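Local atomic coordinates of beta-galactoside alpha-2,6-sialyltransferase (Photobacterium sp., PDB entry 2Z4T), a protein that probably transfers sialic acid from a CMP-activated donor to the galactose of acceptors such as lactose, forming an alpha-2,6 linkage. Residues R294-Y297 and L298-P302; A477-P481 and L482-M486. All coordinates share one frame; numbering follows the deposited sequence.

Contact 1: R294-Y297 and L298-P302; sequences RKDY and LTLEP. With MG (magnesium ion), chain M; PO4 (phosphate ion), chain I.
Tyr297 has CG anti to its own N (chi1 -168°), while the Glu301 chain bends at CG (chi2 -78°); together these torsions lay the two side chains alongside each other, one helical turn apart. Glu301 CG sits over one face of the phenol, 3.9 Å from the centroid of the Tyr297 ring, in a CH-pi contact. Beyond it the carboxylate is tilted 66° from the ring, and Glu301 OE1 binds a magnesium ion at 2.5 Å while also accepting from Arg244. Metal and arginine would both be expected to favour the ionised acid. Glu301 N repeats the spacing, donating to Tyr297 O over 3.2 Å. Asp296 O takes two donors, Thr299 N from three residues on and, at 2.8 Å, Leu300 N from four. Arg294 grips the Asp296 carboxylate side-on, NE to OD1 at 2.9 Å and NH2 to OD2 at 3.1 Å, both on syn lone pairs. Asp296 OD2 also lies beside Leu300 CD1. A water joins Lys295 O to Thr299 OG1, which is also hydrogen-bonded to Arg308 NE. A type I turn, Arg294 to Tyr297, thus leads from strand 288-292 into a single-turn helix, just past whose end Glu301 supplies a magnesium ligand, a strand-turn-helix connection within the GT-B fold.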
# COMPACT_ATOMS: atom_id res chain seq x y z
N ARG A 294 6.47 -12.73 3.14
CA ARG A 294 6.88 -14.09 2.82
C ARG A 294 6.02 -15.06 3.63
O ARG A 294 6.38 -15.45 4.75
CB ARG A 294 8.37 -14.30 3.10
CG ARG A 294 9.32 -13.70 2.04
CD ARG A 294 9.28 -14.46 0.71
NE ARG A 294 9.84 -15.81 0.85
CZ ARG A 294 11.12 -16.12 0.62
NH1 ARG A 294 11.98 -15.19 0.22
NH2 ARG A 294 11.54 -17.37 0.79
N LYS A 295 4.88 -15.42 3.05
CA LYS A 295 3.97 -16.38 3.65
C LYS A 295 4.63 -17.69 4.05
O LYS A 295 4.26 -18.29 5.07
CB LYS A 295 2.80 -16.65 2.70
CG LYS A 295 1.81 -17.66 3.20
CD LYS A 295 0.63 -17.75 2.25
CE LYS A 295 -0.02 -19.12 2.29
NZ LYS A 295 -1.40 -19.06 1.75
N ASP A 296 5.61 -18.13 3.27
CA ASP A 296 6.23 -19.43 3.48
C ASP A 296 7.01 -19.49 4.79
O ASP A 296 7.35 -20.58 5.26
CB ASP A 296 7.10 -19.86 2.28
CG ASP A 296 8.15 -18.82 1.87
OD1 ASP A 296 7.96 -17.61 2.14
OD2 ASP A 296 9.15 -19.22 1.24
N TYR A 297 7.27 -18.35 5.39
CA TYR A 297 7.93 -18.34 6.69
C TYR A 297 7.11 -19.10 7.75
O TYR A 297 7.69 -19.78 8.61
CB TYR A 297 8.22 -16.92 7.17
CG TYR A 297 9.14 -16.91 8.35
CD1 TYR A 297 10.46 -17.32 8.22
CD2 TYR A 297 8.69 -16.50 9.62
CE1 TYR A 297 11.33 -17.32 9.30
CE2 TYR A 297 9.56 -16.49 10.72
CZ TYR A 297 10.88 -16.90 10.55
OH TYR A 297 11.76 -16.94 11.61
N LEU A 298 5.78 -18.99 7.70
CA LEU A 298 4.97 -19.73 8.68
C LEU A 298 4.97 -21.26 8.48
O LEU A 298 4.43 -21.99 9.32
CB LEU A 298 3.54 -19.18 8.76
CG LEU A 298 3.38 -17.73 9.20
CD1 LEU A 298 1.91 -17.44 9.57
CD2 LEU A 298 4.34 -17.37 10.34
N THR A 299 5.60 -21.74 7.41
CA THR A 299 5.68 -23.17 7.09
C THR A 299 7.12 -23.64 7.24
O THR A 299 7.37 -24.70 7.84
CB THR A 299 5.18 -23.44 5.65
OG1 THR A 299 3.77 -23.23 5.60
CG2 THR A 299 5.52 -24.88 5.18
N LEU A 300 8.05 -22.86 6.69
CA LEU A 300 9.49 -23.08 6.87
C LEU A 300 9.90 -23.25 8.35
O LEU A 300 10.78 -24.06 8.64
CB LEU A 300 10.27 -21.94 6.23
CG LEU A 300 10.30 -21.93 4.69
CD1 LEU A 300 10.79 -20.61 4.15
CD2 LEU A 300 11.15 -23.10 4.14
N GLU A 301 9.30 -22.47 9.26
CA GLU A 301 9.50 -22.64 10.71
C GLU A 301 8.45 -23.57 11.31
O GLU A 301 7.31 -23.15 11.54
CB GLU A 301 9.47 -21.32 11.47
CG GLU A 301 10.62 -20.38 11.18
CD GLU A 301 11.90 -20.76 11.90
OE1 GLU A 301 11.85 -21.69 12.74
OE2 GLU A 301 12.94 -20.13 11.62
N PRO A 302 8.82 -24.82 11.60
CA PRO A 302 7.81 -25.73 12.16
C PRO A 302 7.08 -25.17 13.39
O PRO A 302 5.88 -25.40 13.55
CB PRO A 302 8.61 -26.99 12.52
CG PRO A 302 9.86 -26.92 11.71
CD PRO A 302 10.14 -25.46 11.43
MG MG M . 10.29 -23.18 14.00
P PO4 I . -2.13 -16.69 -1.56
O1 PO4 I . -1.71 -17.19 -0.20
O2 PO4 I . -3.61 -16.99 -1.74
O3 PO4 I . -1.92 -15.20 -1.62
O4 PO4 I . -1.28 -17.40 -2.59
O HOH W 1 2.91 -20.58 5.62

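Contact 2: A477-P481 and L482-M486; sequences ALRSP and LVQVM
Ser480 and Val483 meet in a local N-cap contact, where the loop after strand 460-465 turns into helix 481-488 of the GT-B fold. Ser480 is the N-cap residue: its OG accepts from Val483 N in a weak bond of 3.5 Å, and the same oxygen lies 3.3 Å from Val483 CG2. Pro481 follows as the first helical residue, a place that suits a proline because its nitrogen has no hydrogen to give. The regular helix bonds begin at once, Gln484 N to Ser480 O at 3.0 Å and Val485 N to Pro481 O at 2.7 Å.

The Gln484 side chain adds a stronger tie to the loop. Bent at CG (chi2 -55°), it folds back toward the loop and delivers NE2 to Leu478 O, 2.7 Å away and nearly straight at 172°. The acceptor lies in the amide plane, whereas the donor is tilted from the carbonyl plane of Leu478. Arg479 reaches across the amide, NH2 standing 3.7 Å from Gln484 CD with guanidinium and amide planes 57° apart. On the buried side Leu478 CD2 packs against Val483 CG1 at 4.2 Å. Leu478 and Val483 both lean on Phe499 of strand 498-499, and Val483 also meets Phe465 of strand 460-465; Arg479, Pro481 and Gln484 instead rest on Tyr241 of helix 234-243.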
# COMPACT_ATOMS: atom_id res chain seq x y z
N ALA A 477 26.91 -12.58 16.35
CA ALA A 477 26.45 -11.65 15.35
C ALA A 477 25.47 -12.39 14.45
O ALA A 477 24.47 -11.80 14.02
CB ALA A 477 27.60 -11.12 14.54
N LEU A 478 25.75 -13.67 14.21
CA LEU A 478 24.91 -14.54 13.37
C LEU A 478 23.60 -14.86 14.06
O LEU A 478 22.65 -15.31 13.43
CB LEU A 478 25.62 -15.84 13.01
CG LEU A 478 26.71 -15.83 11.92
CD1 LEU A 478 27.52 -17.15 11.91
CD2 LEU A 478 26.15 -15.54 10.53
N ARG A 479 23.58 -14.64 15.36
CA ARG A 479 22.41 -14.90 16.17
C ARG A 479 21.29 -13.89 15.92
O ARG A 479 20.14 -14.13 16.27
CB ARG A 479 22.81 -14.88 17.64
CG ARG A 479 22.95 -16.26 18.31
CD ARG A 479 23.50 -17.41 17.42
NE ARG A 479 22.51 -18.06 16.52
CZ ARG A 479 21.39 -18.67 16.91
NH1 ARG A 479 21.05 -18.73 18.19
NH2 ARG A 479 20.59 -19.23 16.01
N SER A 480 21.64 -12.75 15.32
CA SER A 480 20.68 -11.69 15.06
C SER A 480 19.48 -12.24 14.27
O SER A 480 19.66 -12.95 13.28
CB SER A 480 21.37 -10.53 14.34
OG SER A 480 20.72 -10.17 13.14
N PRO A 481 18.25 -11.96 14.75
CA PRO A 481 17.02 -12.49 14.16
C PRO A 481 16.90 -12.24 12.66
O PRO A 481 16.50 -13.13 11.89
CB PRO A 481 15.93 -11.73 14.93
CG PRO A 481 16.54 -11.52 16.26
CD PRO A 481 17.95 -11.14 15.95
N LEU A 482 17.25 -11.03 12.24
CA LEU A 482 17.14 -10.71 10.84
C LEU A 482 18.02 -11.69 10.05
O LEU A 482 17.58 -12.23 9.02
CB LEU A 482 17.49 -9.24 10.57
CG LEU A 482 17.30 -8.83 9.10
CD1 LEU A 482 15.82 -8.95 8.70
CD2 LEU A 482 17.90 -7.45 8.74
N VAL A 483 19.22 -11.96 10.57
CA VAL A 483 20.13 -12.89 9.89
C VAL A 483 19.50 -14.27 9.79
O VAL A 483 19.47 -14.87 8.71
CB VAL A 483 21.51 -12.98 10.55
CG1 VAL A 483 22.36 -14.00 9.81
CG2 VAL A 483 22.19 -11.64 10.56
N GLN A 484 18.96 -14.75 10.92
CA GLN A 484 18.32 -16.07 10.96
C GLN A 484 17.03 -16.16 10.13
O GLN A 484 16.79 -17.19 9.52
CB GLN A 484 18.10 -16.52 12.43
CG GLN A 484 19.37 -16.84 13.23
CD GLN A 484 20.27 -17.89 12.53
OE1 GLN A 484 19.80 -18.95 12.13
NE2 GLN A 484 21.55 -17.57 12.37
N VAL A 485 16.23 -15.09 10.08
CA VAL A 485 15.10 -15.03 9.12
C VAL A 485 15.58 -15.50 7.72
O VAL A 485 14.84 -16.21 7.02
CB VAL A 485 14.31 -13.76 9.20
CG1 VAL A 485 13.21 -13.76 8.16
CG2 VAL A 485 13.71 -13.65 10.61
N MET A 486 16.71 -15.02 7.22
CA MET A 486 16.81 -14.41 5.90
C MET A 486 17.56 -15.68 5.38
O MET A 486 17.42 -16.11 4.22
CB MET A 486 17.67 -13.17 5.83
CG MET A 486 16.84 -11.89 5.81
SD MET A 486 17.69 -10.52 5.05
CE MET A 486 18.27 -9.68 6.44

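Overall arrangement
Contact 1 closes before contact 2 opens along the chain, yet their centres lie only 16 Å apart and the two touch directly: Tyr297 OH packs 4.0 Å from Val485 CG2. Helix 234-243 joins them further, since Tyr241 meets Tyr297 of 294-297 as well as Pro481 and Gln484 of 477-486. The magnesium ion held by Glu301, with Ser303 completing the protein side of the site, is about 10 Å from the side chain of Gln484. The side chain of Leu482 is about 7 Å from the bound CMP. Contact 2 thus lies in the shell beyond the nucleotide and the metal, while contact 1 supplies a ligand to the metal itself.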